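Local coordinates for protein serine acetyltransferase (Entamoeba histolytica, PDB 3Q1X) that probably transfers an acetyl group to the hydroxyl of L-serine, the activating step of cysteine biosynthesis, at residues A[138-143]-A[169-174]; A[150-155]-A[165-170]; A[186-191]-A[220-225]; A[236-241]-A[254-259]. All coordinates share one frame; numbering follows the deposited sequence.

Contact 1: A[138-143]-A[169-174]; sequences IAHVLY and GASIKG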
# COMPACT_ATOMS: atom_id res chain seq x y z
N ILE A 138 -10.60 17.55 3.34
CA ILE A 138 -10.06 18.47 4.33
C ILE A 138 -8.68 19.00 3.91
O ILE A 138 -8.45 20.21 3.95
CB ILE A 138 -10.08 17.87 5.75
CG1 ILE A 138 -11.50 17.97 6.35
CG2 ILE A 138 -9.06 18.56 6.66
CD1 ILE A 138 -12.52 16.99 5.80
N ALA A 139 -7.79 18.10 3.48
CA ALA A 139 -6.46 18.49 2.97
C ALA A 139 -6.53 19.56 1.87
O ALA A 139 -5.70 20.48 1.82
CB ALA A 139 -5.69 17.28 2.49
N HIS A 140 -7.53 19.45 0.99
CA HIS A 140 -7.74 20.44 -0.06
C HIS A 140 -8.05 21.85 0.46
O HIS A 140 -7.60 22.84 -0.13
CB HIS A 140 -8.80 19.98 -1.06
CG HIS A 140 -8.95 20.89 -2.24
ND1 HIS A 140 -7.93 21.11 -3.14
CD2 HIS A 140 -9.98 21.66 -2.65
CE1 HIS A 140 -8.33 21.97 -4.06
NE2 HIS A 140 -9.58 22.31 -3.79
N VAL A 141 -8.80 21.94 1.57
CA VAL A 141 -9.09 23.27 2.18
C VAL A 141 -7.80 23.94 2.66
O VAL A 141 -7.61 25.15 2.48
CB VAL A 141 -10.16 23.19 3.29
CG1 VAL A 141 -10.46 24.58 3.84
CG2 VAL A 141 -11.44 22.59 2.75
N LEU A 142 -6.91 23.15 3.26
CA LEU A 142 -5.56 23.61 3.60
C LEU A 142 -4.81 24.13 2.38
O LEU A 142 -4.23 25.22 2.42
CB LEU A 142 -4.76 22.52 4.30
CG LEU A 142 -5.07 22.28 5.78
CD1 LEU A 142 -4.24 21.14 6.30
CD2 LEU A 142 -4.80 23.54 6.58
N TYR A 143 -4.84 23.36 1.29
CA TYR A 143 -4.17 23.77 0.07
C TYR A 143 -4.76 25.09 -0.43
O TYR A 143 -4.03 26.01 -0.80
CB TYR A 143 -4.25 22.68 -1.02
CG TYR A 143 -3.38 22.98 -2.22
CD1 TYR A 143 -2.06 22.52 -2.29
CD2 TYR A 143 -3.85 23.76 -3.28
CE1 TYR A 143 -1.24 22.81 -3.39
CE2 TYR A 143 -3.05 24.07 -4.37
CZ TYR A 143 -1.75 23.59 -4.42
OH TYR A 143 -0.97 23.90 -5.51
N GLY A 169 -3.71 19.48 -3.71
CA GLY A 169 -4.06 20.52 -4.70
C GLY A 169 -5.14 20.15 -5.70
O GLY A 169 -5.79 21.03 -6.26
N ALA A 170 -5.35 18.85 -5.91
CA ALA A 170 -6.38 18.39 -6.84
C ALA A 170 -7.74 18.96 -6.45
O ALA A 170 -8.04 19.11 -5.27
CB ALA A 170 -6.43 16.87 -6.89
N SER A 171 -8.53 19.31 -7.46
CA SER A 171 -9.89 19.80 -7.25
C SER A 171 -10.87 18.73 -7.71
O SER A 171 -10.85 18.33 -8.87
CB SER A 171 -10.12 21.10 -8.01
OG SER A 171 -9.06 22.01 -7.79
N ILE A 172 -11.70 18.24 -6.80
CA ILE A 172 -12.61 17.14 -7.11
C ILE A 172 -14.04 17.44 -6.66
O ILE A 172 -14.29 17.70 -5.48
CB ILE A 172 -12.13 15.78 -6.50
CG1 ILE A 172 -10.64 15.54 -6.77
CG2 ILE A 172 -12.96 14.62 -7.03
CD1 ILE A 172 -10.05 14.33 -6.06
N LYS A 173 -14.97 17.40 -7.61
CA LYS A 173 -16.38 17.61 -7.31
C LYS A 173 -17.01 16.38 -6.64
O LYS A 173 -16.31 15.40 -6.37
CB LYS A 173 -17.15 18.04 -8.56
CG LYS A 173 -16.69 19.40 -9.09
CD LYS A 173 -17.68 19.99 -10.08
CE LYS A 173 -17.29 21.41 -10.47
NZ LYS A 173 -17.44 21.65 -11.94
N GLY A 174 -18.31 16.46 -6.36
CA GLY A 174 -19.02 15.42 -5.62
C GLY A 174 -19.38 14.17 -6.40
O GLY A 174 -19.05 14.05 -7.58
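Y143 and H140, on the last turn of helix 128-144, meet G169, A170 and S171 where the N-terminal helical part of the enzyme lies against the first coil of its left-handed beta-helix. The aromatic ring of Y143 lies flat over the G169 backbone: G169 CA sits 3.4 Å from the ring centroid and 8° off the ring normal, a CH-pi contact made almost exactly over the middle of the face. Glycine has no side chain to hold the ring off, and with CG anti to the backbone N (chi1 -171°) the ring extends from the helix onto this CH2 group. Its phenol OH continues past G169 to hydrogen-bond the carboxylate of E188.

H140 lies beside it against the next carbonyls. A170 O lies over one face of the imidazole, 2.9 Å from H140 ND1, but the angle is too poor for a hydrogen bond; ND1 is hydrogen-bonded to P168 O instead, and A170 O accepts from Y136 OH. G169 O approaches the ring near its plane, 3.5 Å from H140 CE1, while S171 OG stands obliquely 3.8 Å from the same carbon. On the helix flank that turns from these two rings, L142 packs on C151 and M154 of helix 150-162, and from S171 onward the chain pairs with A190 and strand 191-192.

Contact 2: A[150-155]-A[165-170]; sequences YCREMM and DIHPGA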
# COMPACT_ATOMS: atom_id res chain seq x y z
N TYR A 150 2.01 20.60 5.34
CA TYR A 150 1.25 19.66 6.16
C TYR A 150 0.13 18.97 5.38
O TYR A 150 -0.11 17.77 5.57
CB TYR A 150 0.77 20.28 7.49
CG TYR A 150 -0.24 19.41 8.20
CD1 TYR A 150 0.11 18.15 8.70
CD2 TYR A 150 -1.55 19.84 8.36
CE1 TYR A 150 -0.84 17.34 9.33
CE2 TYR A 150 -2.49 19.06 8.99
CZ TYR A 150 -2.14 17.81 9.47
OH TYR A 150 -3.11 17.05 10.09
N CYS A 151 -0.54 19.70 4.47
CA CYS A 151 -1.60 19.09 3.64
C CYS A 151 -1.06 17.94 2.78
O CYS A 151 -1.75 16.95 2.55
CB CYS A 151 -2.35 20.13 2.78
SG CYS A 151 -1.36 21.00 1.51
N ARG A 152 0.20 18.06 2.33
CA ARG A 152 0.84 16.94 1.65
C ARG A 152 1.15 15.78 2.60
O ARG A 152 0.95 14.62 2.24
CB ARG A 152 2.11 17.39 0.91
CG ARG A 152 2.85 16.23 0.25
CD ARG A 152 2.07 15.58 -0.91
NE ARG A 152 2.84 14.50 -1.55
CZ ARG A 152 3.74 14.67 -2.52
NH1 ARG A 152 4.00 15.88 -3.01
NH2 ARG A 152 4.38 13.62 -3.01
N GLU A 153 1.62 16.09 3.82
CA GLU A 153 1.93 15.06 4.82
C GLU A 153 0.68 14.26 5.17
O GLU A 153 0.72 13.03 5.26
CB GLU A 153 2.51 15.69 6.09
CG GLU A 153 2.98 14.67 7.12
CD GLU A 153 3.87 15.30 8.18
OE1 GLU A 153 3.47 16.33 8.77
OE2 GLU A 153 4.97 14.77 8.42
N MET A 154 -0.42 14.97 5.36
CA MET A 154 -1.71 14.34 5.64
C MET A 154 -2.08 13.35 4.53
O MET A 154 -2.47 12.21 4.81
CB MET A 154 -2.79 15.41 5.76
CG MET A 154 -4.09 14.91 6.36
SD MET A 154 -5.43 16.13 6.28
CE MET A 154 -4.52 17.61 6.56
N MET A 155 -1.94 13.77 3.28
CA MET A 155 -2.26 12.88 2.16
C MET A 155 -1.27 11.72 1.99
O MET A 155 -1.62 10.67 1.45
CB MET A 155 -2.41 13.66 0.86
CG MET A 155 -3.58 14.62 0.83
SD MET A 155 -5.11 13.93 1.45
CE MET A 155 -5.49 12.72 0.18
N ASP A 165 -3.09 7.97 -4.09
CA ASP A 165 -2.13 9.07 -4.10
C ASP A 165 -2.79 10.30 -4.69
O ASP A 165 -2.76 10.50 -5.90
CB ASP A 165 -0.90 8.66 -4.93
CG ASP A 165 0.30 9.57 -4.69
OD1 ASP A 165 0.19 10.63 -4.01
OD2 ASP A 165 1.39 9.22 -5.20
N ILE A 166 -3.40 11.11 -3.84
CA ILE A 166 -4.14 12.28 -4.30
C ILE A 166 -3.45 13.51 -3.74
O ILE A 166 -3.40 13.69 -2.52
CB ILE A 166 -5.62 12.28 -3.80
CG1 ILE A 166 -6.36 11.03 -4.27
CG2 ILE A 166 -6.34 13.55 -4.26
CD1 ILE A 166 -7.81 10.96 -3.80
N HIS A 167 -2.89 14.33 -4.62
CA HIS A 167 -2.26 15.56 -4.16
C HIS A 167 -3.31 16.50 -3.57
O HIS A 167 -4.38 16.65 -4.16
CB HIS A 167 -1.50 16.27 -5.28
CG HIS A 167 -0.65 17.39 -4.79
ND1 HIS A 167 0.71 17.28 -4.61
CD2 HIS A 167 -0.98 18.64 -4.37
CE1 HIS A 167 1.19 18.41 -4.14
NE2 HIS A 167 0.19 19.26 -3.99
N PRO A 168 -3.02 17.12 -2.40
CA PRO A 168 -4.02 18.00 -1.79
C PRO A 168 -4.49 19.15 -2.68
O PRO A 168 -5.56 19.71 -2.43
CB PRO A 168 -3.30 18.54 -0.54
CG PRO A 168 -1.84 18.29 -0.78
CD PRO A 168 -1.84 16.99 -1.52
N GLY A 169 -3.71 19.48 -3.71
CA GLY A 169 -4.06 20.52 -4.70
C GLY A 169 -5.14 20.15 -5.70
O GLY A 169 -5.79 21.03 -6.26
N ALA A 170 -5.35 18.85 -5.91
CA ALA A 170 -6.38 18.39 -6.84
C ALA A 170 -7.74 18.96 -6.45
O ALA A 170 -8.04 19.11 -5.27
CB ALA A 170 -6.43 16.87 -6.89
O HOH W 1 -3.10 10.32 -0.93
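A water lies between M155 and I166, 2.8 Å from M155 O, to which it probably donates, and accepting from I166 N at 3.0 Å; it links a helical carbonyl to a buried strand amide. Beside this bridge the M155 side chain bends at both chi2 and chi3 and curls over the I166 peptide, with M155 CE 3.5 Å from I166 O and 4.0 Å from I166 CB.

Two residues on, P168 projects its ring into the helix surface. C151 SG meets P168 CG at 3.6 Å, the sulfur having been turned between its own backbone N and carbonyl carbon (chi1 64°), and from the next helical turn M155 CG packs against P168 CD at 3.8 Å. P168 is the second residue of the type I turn from H167 to A170, closed by A170 N to H167 O, through which the chain rounds a corner of the first coil of the beta-helix; strand 165-166, reached directly from helix 150-162, is one of the two edge strands of its parallel sheet within the chain.

P168 CD also lies over one face of the H167 imidazole. The R152 side chain crosses that of H167 at about a right angle, the two planes 60° apart, without hydrogen-bonding to it: R152 NH1 stays 3.9 Å from H167 ND1. The guanidinium is held instead by a salt bridge to E156, and L122 of the second subunit packs on R152.

Contact 3: A[186-191]-A[220-225]; sequences IGETAI and TKRHPT. With SER (serine), chain B.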
# COMPACT_ATOMS: atom_id res chain seq x y z
N ILE A 186 -3.46 11.12 -8.53
CA ILE A 186 -4.19 12.31 -8.98
C ILE A 186 -3.34 13.52 -8.60
O ILE A 186 -3.13 13.80 -7.42
CB ILE A 186 -5.62 12.38 -8.38
CG1 ILE A 186 -6.44 11.12 -8.73
CG2 ILE A 186 -6.34 13.64 -8.84
CD1 ILE A 186 -7.81 11.07 -8.10
N GLY A 187 -2.83 14.24 -9.61
CA GLY A 187 -1.85 15.31 -9.41
C GLY A 187 -2.35 16.64 -8.86
O GLY A 187 -3.56 16.92 -8.78
N GLU A 188 -1.38 17.46 -8.49
CA GLU A 188 -1.60 18.76 -7.86
C GLU A 188 -2.57 19.68 -8.60
O GLU A 188 -3.30 20.44 -7.99
CB GLU A 188 -0.26 19.46 -7.68
CG GLU A 188 -0.35 20.84 -6.99
CD GLU A 188 1.01 21.39 -6.59
OE1 GLU A 188 1.06 22.29 -5.73
OE2 GLU A 188 2.03 20.91 -7.12
N THR A 189 -2.55 19.62 -9.93
CA THR A 189 -3.35 20.55 -10.72
C THR A 189 -4.44 19.83 -11.50
O THR A 189 -5.03 20.38 -12.43
CB THR A 189 -2.47 21.41 -11.67
OG1 THR A 189 -1.93 20.59 -12.71
CG2 THR A 189 -1.34 22.07 -10.90
N ALA A 190 -4.73 18.59 -11.10
CA ALA A 190 -5.84 17.85 -11.68
C ALA A 190 -7.16 18.49 -11.29
O ALA A 190 -7.32 18.98 -10.17
CB ALA A 190 -5.80 16.39 -11.25
N ILE A 191 -8.10 18.53 -12.23
CA ILE A 191 -9.45 19.03 -11.95
C ILE A 191 -10.43 17.95 -12.39
O ILE A 191 -10.37 17.48 -13.52
CB ILE A 191 -9.74 20.36 -12.71
CG1 ILE A 191 -8.75 21.46 -12.30
CG2 ILE A 191 -11.22 20.78 -12.56
CD1 ILE A 191 -9.19 22.39 -11.18
N THR A 220 2.51 25.17 -11.97
CA THR A 220 1.74 25.39 -13.21
C THR A 220 0.80 24.23 -13.53
O THR A 220 1.04 23.09 -13.16
CB THR A 220 2.58 25.72 -14.46
OG1 THR A 220 3.17 24.53 -15.00
CG2 THR A 220 3.65 26.79 -14.16
N LYS A 221 -0.28 24.56 -14.25
CA LYS A 221 -1.27 23.59 -14.68
C LYS A 221 -0.63 22.59 -15.64
O LYS A 221 -0.14 22.96 -16.72
CB LYS A 221 -2.46 24.33 -15.31
CG LYS A 221 -3.52 23.47 -15.98
CD LYS A 221 -4.14 22.44 -15.06
CE LYS A 221 -5.49 21.97 -15.61
NZ LYS A 221 -5.98 20.74 -14.94
N ARG A 222 -0.61 21.32 -15.24
CA ARG A 222 0.17 20.30 -15.94
C ARG A 222 -0.46 18.91 -15.84
O ARG A 222 0.11 17.93 -16.33
CB ARG A 222 1.61 20.27 -15.41
CG ARG A 222 1.71 19.83 -13.95
CD ARG A 222 2.97 20.35 -13.29
NE ARG A 222 3.13 19.81 -11.94
CZ ARG A 222 2.69 20.40 -10.83
NH1 ARG A 222 2.03 21.55 -10.89
NH2 ARG A 222 2.90 19.81 -9.66
N HIS A 223 -1.61 18.83 -15.18
CA HIS A 223 -2.35 17.58 -14.99
C HIS A 223 -3.72 17.71 -15.67
O HIS A 223 -4.18 18.83 -15.94
CB HIS A 223 -2.49 17.26 -13.50
CG HIS A 223 -1.20 17.25 -12.74
ND1 HIS A 223 -0.20 16.33 -12.96
CD2 HIS A 223 -0.76 18.04 -11.73
CE1 HIS A 223 0.81 16.57 -12.14
NE2 HIS A 223 0.50 17.60 -11.38
N PRO A 224 -4.40 16.57 -15.95
CA PRO A 224 -5.64 16.63 -16.73
C PRO A 224 -6.80 17.38 -16.08
O PRO A 224 -6.86 17.51 -14.85
CB PRO A 224 -6.02 15.15 -16.89
CG PRO A 224 -4.73 14.41 -16.74
CD PRO A 224 -3.97 15.18 -15.71
N THR A 225 -7.70 17.87 -16.92
CA THR A 225 -9.01 18.35 -16.48
C THR A 225 -10.02 17.35 -17.02
O THR A 225 -9.99 16.99 -18.21
CB THR A 225 -9.30 19.77 -17.00
OG1 THR A 225 -8.35 20.68 -16.45
CG2 THR A 225 -10.72 20.21 -16.63
N SER B . 4.86 14.76 -9.24
CA SER B . 4.81 15.17 -10.68
C SER B . 4.09 16.50 -10.83
O SER B . 3.58 17.06 -9.86
CB SER B . 4.12 14.10 -11.52
OG SER B . 2.75 13.97 -11.17
OXT SER B . 4.02 17.05 -11.92
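E188 and R222 form the charged part of this contact. R222 NH2 points almost straight at E188 OE2 (2.9 Å, 174° at the hydrogen), meeting the anti side of a carboxylate whose plane stands 77° from the guanidinium; E188 OE1 is taken by Y143 OH. The same guanidinium grips the bound serine with two bonds, R222 NE to OXT at 2.9 Å and R222 NH2 to O at 2.8 Å, and its third nitrogen, NH1, is held by T220 O. E188 and T220 thus fix the rotation of the group that binds the substrate carboxylate.

Bonds to uncharged oxygens join and brace the two segments. T189 OG1, placed between its own N and carbonyl carbon (chi1 69°), takes R222 N at 2.9 Å and, weakly, H223 N. K221 NZ folds back to T189 O (2.7 Å) and, in its own segment, to H223 O and T225 OG1, while I191 N bonds to P224 O.

Ring contacts complete the set. The H223 imidazole is sandwiched, G187 CA over one face at 3.7 Å from the centroid and R222 CG over the other, and H223 CE1 comes within 3.3 Å of serine OXT.

The parallel bridge I191-T225 marks two stacked coils of a left-handed beta-helix. Their turns line the serine site of this hexapeptide-repeat acyltransferase, to which A206 and H208 also contribute, with D114 and D179 of the second subunit hydrogen-bonding the serine.

Contact 4: A[236-241]-A[254-259]; sequences AKVLGN and CWIDRD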
# COMPACT_ATOMS: atom_id res chain seq x y z
N ALA A 236 -5.51 2.85 -16.77
CA ALA A 236 -5.48 3.98 -17.70
C ALA A 236 -4.54 5.07 -17.20
O ALA A 236 -4.57 5.43 -16.01
CB ALA A 236 -6.88 4.52 -17.94
N LYS A 237 -3.69 5.57 -18.09
CA LYS A 237 -2.73 6.62 -17.76
C LYS A 237 -3.06 7.88 -18.56
O LYS A 237 -2.78 7.96 -19.75
CB LYS A 237 -1.27 6.19 -18.04
CG LYS A 237 -0.82 4.86 -17.38
CD LYS A 237 -1.14 4.82 -15.89
CE LYS A 237 -0.60 3.55 -15.22
NZ LYS A 237 -1.05 2.27 -15.84
N VAL A 238 -3.66 8.84 -17.87
CA VAL A 238 -4.10 10.09 -18.50
C VAL A 238 -3.13 11.18 -18.08
O VAL A 238 -3.07 11.55 -16.90
CB VAL A 238 -5.55 10.44 -18.11
CG1 VAL A 238 -6.06 11.64 -18.91
CG2 VAL A 238 -6.46 9.24 -18.34
N LEU A 239 -2.34 11.67 -19.03
CA LEU A 239 -1.19 12.49 -18.69
C LEU A 239 -1.15 13.83 -19.41
O LEU A 239 -1.48 13.93 -20.59
CB LEU A 239 0.12 11.72 -18.93
CG LEU A 239 0.26 10.35 -18.25
CD1 LEU A 239 1.51 9.65 -18.72
CD2 LEU A 239 0.28 10.45 -16.72
N GLY A 240 -0.72 14.86 -18.67
CA GLY A 240 -0.49 16.18 -19.25
C GLY A 240 -1.63 17.15 -19.03
O GLY A 240 -2.71 16.77 -18.54
N ASN A 241 -1.39 18.40 -19.41
CA ASN A 241 -2.40 19.45 -19.32
C ASN A 241 -3.39 19.29 -20.47
O ASN A 241 -3.38 20.04 -21.44
CB ASN A 241 -1.73 20.83 -19.35
CG ASN A 241 -2.74 21.97 -19.23
OD1 ASN A 241 -3.91 21.77 -18.87
ND2 ASN A 241 -2.30 23.19 -19.55
N CYS A 254 -5.34 2.11 -21.01
CA CYS A 254 -5.24 3.14 -22.04
C CYS A 254 -4.22 4.23 -21.70
O CYS A 254 -4.08 4.63 -20.55
CB CYS A 254 -6.60 3.76 -22.35
SG CYS A 254 -7.58 2.81 -23.53
N TRP A 255 -3.52 4.68 -22.73
CA TRP A 255 -2.48 5.68 -22.61
C TRP A 255 -2.98 6.95 -23.31
O TRP A 255 -2.98 7.03 -24.54
CB TRP A 255 -1.20 5.08 -23.22
CG TRP A 255 -0.07 5.98 -23.59
CD1 TRP A 255 0.80 5.79 -24.64
CD2 TRP A 255 0.36 7.18 -22.94
NE1 TRP A 255 1.73 6.79 -24.67
CE2 TRP A 255 1.48 7.66 -23.64
CE3 TRP A 255 -0.11 7.89 -21.83
CZ2 TRP A 255 2.15 8.83 -23.27
CZ3 TRP A 255 0.55 9.05 -21.47
CH2 TRP A 255 1.67 9.51 -22.19
N ILE A 256 -3.43 7.91 -22.51
CA ILE A 256 -4.08 9.12 -23.05
C ILE A 256 -3.24 10.38 -22.88
O ILE A 256 -2.91 10.80 -21.76
CB ILE A 256 -5.53 9.28 -22.50
CG1 ILE A 256 -6.40 8.13 -23.04
CG2 ILE A 256 -6.12 10.63 -22.90
CD1 ILE A 256 -7.78 8.03 -22.45
N ASP A 257 -2.90 10.97 -24.02
CA ASP A 257 -1.87 11.99 -24.16
C ASP A 257 -2.43 13.30 -24.67
O ASP A 257 -1.75 14.33 -24.67
CB ASP A 257 -0.85 11.47 -25.18
CG ASP A 257 0.59 11.65 -24.73
OD1 ASP A 257 0.83 12.30 -23.69
OD2 ASP A 257 1.48 11.11 -25.42
N ARG A 258 -3.68 13.26 -25.14
CA ARG A 258 -4.30 14.39 -25.81
C ARG A 258 -5.76 14.52 -25.38
O ARG A 258 -6.32 13.59 -24.79
CB ARG A 258 -4.19 14.23 -27.34
CG ARG A 258 -4.53 15.47 -28.20
CD ARG A 258 -3.67 16.69 -27.86
NE ARG A 258 -4.39 17.69 -27.06
CZ ARG A 258 -3.82 18.69 -26.39
NH1 ARG A 258 -2.50 18.84 -26.41
NH2 ARG A 258 -4.57 19.54 -25.70
N ASP A 259 -6.36 15.67 -25.67
CA ASP A 259 -7.78 15.92 -25.41
C ASP A 259 -8.66 14.78 -25.90
O ASP A 259 -8.41 14.18 -26.95
CB ASP A 259 -8.22 17.23 -26.08
CG ASP A 259 -7.67 18.47 -25.39
OD1 ASP A 259 -6.88 18.34 -24.42
OD2 ASP A 259 -8.02 19.58 -25.82
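K237 N bonds to C254 O at 2.7 Å, as the first of three backbone hydrogen bonds between these strands. I256 N returns to K237 O at 2.8 Å, and L239 N reaches I256 O at 2.9 Å. Weaker CA-H...O contacts run beside this ladder, from A236 CA to C254 O and from V238 CA to I256 O.

The pattern is that of parallel strands in register, K237 beside W255 and V238 beside I256, as successive coils of a hexapeptide-repeat beta-helix stack. V238 and I256 lie side by side and point the same way, into the interior, with V238 CG1 4.1 Å from I256 CG2; L204 and P224 touch V238 there, and I250 touches I256.

On the other face of the sheet, W255 has CG anti to the backbone N (chi1 163°), which brings the edge of its six-membered ring against the neighbouring strand. K237 O lies near the indole plane, 3.4 Å from W255 CE3, and L239 CB meets the same edge 3.7 Å from W255 CZ3. A252 of the second subunit packs on both L239 and W255, and K237 NZ, hydrogen-bonded to G235 O, also bonds N253 OD1 of that subunit.

How the contacts relate
The four contacts follow the beta-helix from its helical end outward. Contacts 1 and 2, centres 8 Å apart, share G169 and A170 and dock the consecutive helices 128-144 and 150-162 on the first coil. Contact 3 opens after both have closed; backbone bonds from D165, H167 and S171 to I186 and A190 stack its coil on theirs. Contact 4 comes last, about 22 Å from contacts 1 and 2 between centres, yet strands 165-166 and 255-256 are, within the chain, the two edges of one five-stranded parallel sheet. P224 and K221 touch V238 and N241 to join contacts 3 and 4. Contacts 2, 3 and 4 also face the second subunit, which shares the serine site.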